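PDB 5MV0: L protein from CAS virus, which probably acts as the cap-snatching endonuclease of the viral polymerase, cutting capped primers from host mRNAs for viral transcription. Local coordinates for residues 83-91 against 99-107. Sequence-based numbering, arbitrary orientation.
With PO4 (phosphate ion), chain F.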
loop_
_atom_site.group_PDB
_atom_site.type_symbol
_atom_site.label_atom_id
_atom_site.label_comp_id
_atom_site.label_asym_id
_atom_site.label_seq_id
_atom_site.Cartn_x
_atom_site.Cartn_y
_atom_site.Cartn_z
ATOM N N GLN B 83 7.635 -34.886 -5.354
ATOM C CA GLN B 83 8.621 -34.126 -4.604
ATOM C C GLN B 83 7.991 -32.833 -4.091
ATOM O O GLN B 83 7.015 -32.320 -4.652
ATOM C CB GLN B 83 9.832 -33.817 -5.477
ATOM C CG GLN B 83 9.492 -33.093 -6.777
ATOM C CD GLN B 83 9.218 -34.050 -7.938
ATOM O OE1 GLN B 83 8.532 -35.060 -7.781
ATOM N NE2 GLN B 83 9.763 -33.731 -9.109
ATOM N N HIS B 84 8.542 -32.321 -3.001
ATOM C CA HIS B 84 8.053 -31.074 -2.434
ATOM C C HIS B 84 8.592 -29.910 -3.252
ATOM O O HIS B 84 9.807 -29.737 -3.370
ATOM C CB HIS B 84 8.458 -30.929 -0.974
ATOM C CG HIS B 84 8.108 -29.592 -0.406
ATOM N ND1 HIS B 84 6.806 -29.222 -0.138
ATOM C CD2 HIS B 84 8.874 -28.511 -0.126
ATOM C CE1 HIS B 84 6.791 -27.983 0.321
ATOM N NE2 HIS B 84 8.032 -27.527 0.332
ATOM N N ILE B 85 7.677 -29.136 -3.826
ATOM C CA ILE B 85 7.976 -27.939 -4.601
ATOM C C ILE B 85 6.961 -26.882 -4.189
ATOM O O ILE B 85 5.781 -27.194 -4.005
ATOM C CB ILE B 85 7.886 -28.197 -6.123
ATOM C CG1 ILE B 85 8.916 -29.241 -6.581
ATOM C CG2 ILE B 85 8.065 -26.903 -6.907
ATOM C CD1 ILE B 85 8.695 -29.690 -8.023
ATOM N N VAL B 86 7.404 -25.643 -4.057
ATOM C CA VAL B 86 6.515 -24.499 -3.886
ATOM C C VAL B 86 6.723 -23.560 -5.060
ATOM O O VAL B 86 7.702 -22.807 -5.103
ATOM C CB VAL B 86 6.755 -23.791 -2.543
ATOM C CG1 VAL B 86 5.886 -22.543 -2.442
ATOM C CG2 VAL B 86 6.472 -24.746 -1.392
ATOM N N PRO B 87 5.834 -23.573 -6.046
ATOM C CA PRO B 87 6.003 -22.694 -7.206
ATOM C C PRO B 87 5.685 -21.249 -6.846
ATOM O O PRO B 87 4.938 -20.957 -5.910
ATOM C CB PRO B 87 4.991 -23.238 -8.213
ATOM C CG PRO B 87 3.877 -23.756 -7.332
ATOM C CD PRO B 87 4.571 -24.335 -6.106
ATOM N N ASP B 88 6.266 -20.335 -7.621
ATOM C CA ASP B 88 5.973 -18.918 -7.414
ATOM C C ASP B 88 4.541 -18.580 -7.808
ATOM O O ASP B 88 3.919 -17.691 -7.215
ATOM C CB ASP B 88 6.949 -18.068 -8.216
ATOM C CG ASP B 88 8.352 -18.158 -7.698
ATOM O OD1 ASP B 88 8.513 -18.315 -6.464
ATOM O OD2 ASP B 88 9.287 -18.083 -8.525
ATOM N N GLY B 89 4.011 -19.262 -8.810
ATOM C CA GLY B 89 2.647 -19.027 -9.232
ATOM C C GLY B 89 2.103 -20.277 -9.872
ATOM O O GLY B 89 2.856 -21.195 -10.226
ATOM N N TYR B 90 0.779 -20.311 -10.004
ATOM C CA TYR B 90 0.114 -21.459 -10.608
ATOM C C TYR B 90 -1.283 -21.057 -11.049
ATOM O O TYR B 90 -1.830 -20.043 -10.608
ATOM C CB TYR B 90 0.020 -22.638 -9.635
ATOM C CG TYR B 90 -0.981 -22.400 -8.527
ATOM C CD1 TYR B 90 -2.283 -22.892 -8.616
ATOM C CD2 TYR B 90 -0.632 -21.666 -7.398
ATOM C CE1 TYR B 90 -3.208 -22.661 -7.607
ATOM C CE2 TYR B 90 -1.547 -21.440 -6.380
ATOM C CZ TYR B 90 -2.835 -21.941 -6.492
ATOM O OH TYR B 90 -3.747 -21.714 -5.491
ATOM N N THR B 91 -1.862 -21.880 -11.916
ATOM C CA THR B 91 -3.299 -21.836 -12.131
ATOM C C THR B 91 -3.762 -23.211 -12.592
ATOM O O THR B 91 -3.002 -23.967 -13.206
ATOM C CB THR B 91 -3.706 -20.746 -13.137
ATOM O OG1 THR B 91 -5.118 -20.514 -13.030
ATOM C CG2 THR B 91 -3.361 -21.152 -14.564
ATOM N N ILE B 99 -2.726 -27.377 -16.097
ATOM C CA ILE B 99 -2.095 -26.763 -14.935
ATOM C C ILE B 99 -0.882 -25.990 -15.427
ATOM O O ILE B 99 -0.107 -26.503 -16.241
ATOM C CB ILE B 99 -1.681 -27.814 -13.891
ATOM C CG1 ILE B 99 -2.925 -28.491 -13.303
ATOM C CG2 ILE B 99 -0.813 -27.175 -12.798
ATOM C CD1 ILE B 99 -2.626 -29.799 -12.581
ATOM N N ILE B 100 -0.728 -24.754 -14.953
ATOM C CA ILE B 100 0.461 -23.954 -15.219
ATOM C C ILE B 100 1.178 -23.715 -13.893
ATOM O O ILE B 100 0.532 -23.487 -12.865
ATOM C CB ILE B 100 0.091 -22.625 -15.905
ATOM C CG1 ILE B 100 -0.651 -22.892 -17.224
ATOM C CG2 ILE B 100 1.326 -21.789 -16.154
ATOM C CD1 ILE B 100 -1.299 -21.664 -17.826
ATOM N N VAL B 101 2.507 -23.806 -13.905
ATOM C CA VAL B 101 3.320 -23.405 -12.762
ATOM C C VAL B 101 4.415 -22.466 -13.246
ATOM O O VAL B 101 4.946 -22.607 -14.352
ATOM C CB VAL B 101 3.935 -24.598 -11.998
ATOM C CG1 VAL B 101 2.863 -25.409 -11.281
ATOM C CG2 VAL B 101 4.774 -25.469 -12.939
ATOM N N LEU B 102 4.754 -21.497 -12.399
ATOM C CA LEU B 102 5.729 -20.472 -12.718
ATOM C C LEU B 102 6.872 -20.519 -11.716
ATOM O O LEU B 102 6.641 -20.629 -10.505
ATOM C CB LEU B 102 5.080 -19.076 -12.703
ATOM C CG LEU B 102 6.076 -17.914 -12.624
ATOM C CD1 LEU B 102 6.806 -17.751 -13.949
ATOM C CD2 LEU B 102 5.368 -16.630 -12.208
ATOM N N GLU B 103 8.099 -20.439 -12.225
ATOM C CA GLU B 103 9.295 -20.186 -11.423
ATOM C C GLU B 103 9.929 -18.914 -11.965
ATOM O O GLU B 103 10.382 -18.882 -13.116
ATOM C CB GLU B 103 10.276 -21.356 -11.486
ATOM C CG GLU B 103 9.745 -22.673 -10.903
ATOM C CD GLU B 103 9.621 -22.639 -9.386
ATOM O OE1 GLU B 103 10.118 -21.671 -8.762
ATOM O OE2 GLU B 103 9.024 -23.578 -8.819
ATOM N N ALA B 104 9.961 -17.865 -11.147
ATOM C CA ALA B 104 10.457 -16.563 -11.580
ATOM C C ALA B 104 11.649 -16.148 -10.734
ATOM O O ALA B 104 11.668 -16.363 -9.516
ATOM C CB ALA B 104 9.360 -15.491 -11.485
ATOM N N SER B 105 12.638 -15.537 -11.374
ATOM C CA SER B 105 13.815 -15.080 -10.653
ATOM C C SER B 105 14.461 -13.959 -11.443
ATOM O O SER B 105 14.174 -13.759 -12.631
ATOM C CB SER B 105 14.810 -16.222 -10.447
ATOM O OG SER B 105 15.320 -16.616 -11.715
ATOM N N THR B 106 15.354 -13.240 -10.777
ATOM C CA THR B 106 16.235 -12.293 -11.437
ATOM C C THR B 106 17.670 -12.741 -11.244
ATOM O O THR B 106 18.043 -13.213 -10.165
ATOM C CB THR B 106 16.057 -10.846 -10.906
ATOM O OG1 THR B 106 16.427 -10.789 -9.518
ATOM C CG2 THR B 106 14.613 -10.390 -11.071
ATOM N N ARG B 107 18.458 -12.611 -12.309
ATOM C CA ARG B 107 19.891 -12.876 -12.296
ATOM C C ARG B 107 20.485 -11.926 -13.317
ATOM O O ARG B 107 19.981 -11.854 -14.442
ATOM C CB ARG B 107 20.238 -14.332 -12.660
ATOM C CG ARG B 107 19.818 -15.424 -11.654
ATOM C CD ARG B 107 20.562 -15.263 -10.329
ATOM N NE ARG B 107 20.355 -16.406 -9.436
ATOM C CZ ARG B 107 19.274 -16.570 -8.676
ATOM N NH1 ARG B 107 18.295 -15.672 -8.714
ATOM N NH2 ARG B 107 19.172 -17.631 -7.882
HETATM P P PO4 F . 4.083 -31.559 0.276
HETATM O O1 PO4 F . 5.013 -31.967 1.387
HETATM O O2 PO4 F . 4.891 -31.156 -0.937
HETATM O O3 PO4 F . 3.140 -30.467 0.696
HETATM O O4 PO4 F . 3.235 -32.753 -0.083
HETATM O O HOH W 1 9.828 -21.771 -6.209
#
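I85 lays its CG2 methyl 4.0 Å from OE2 of E103; just before it, ND1 of H84 hydrogen-bonds, in the plane of the imidazole, O2 of a phosphate ion that probably came from the crystallisation liquor. E103 starts away from the loop, but a bend at chi2 (-71°) brings its carboxylate back to I85 and P87. A water bridges OE1 of E103 and the carbonyl O of V86, while OE2 takes a hydrogen bond from the hydroxyl of Y124 and a salt bridge from K123. CA of P87 lies 3.5 Å from OE2 of E103, and its CB rests on CB of V101. OD2 of D88 accepts the backbone N of A104 at 2.7 Å through the anti lone pair, almost straight at 172°. The D88 and E103 side chains cross at about a right angle, their carboxylate planes 62° apart, with like charges close at 3.7 Å between OD2 of D88 and OE1 of E103; E50 of helix 34-57 is close to D88 as well. D88 and G89 both direct their N to O of L102, each bond weak, a classic beta bulge where the loop becomes strand. G89 O then takes L102 N at 2.9 Å. Y90 and V101 form a non-hydrogen-bonded antiparallel pair, CB of Y90 near CG1 of V101, while the Y90 side chain also touches I66. T91 exchanges two backbone bonds with I100, and its CG2 lies alongside CD1 of I100 at 3.9 Å. The antiparallel hairpin fits the PD-(D/E)XK nuclease core: P87-D88 and E103 sit where the PD pair and the second acid of this clan would lie, probably as active-site acids.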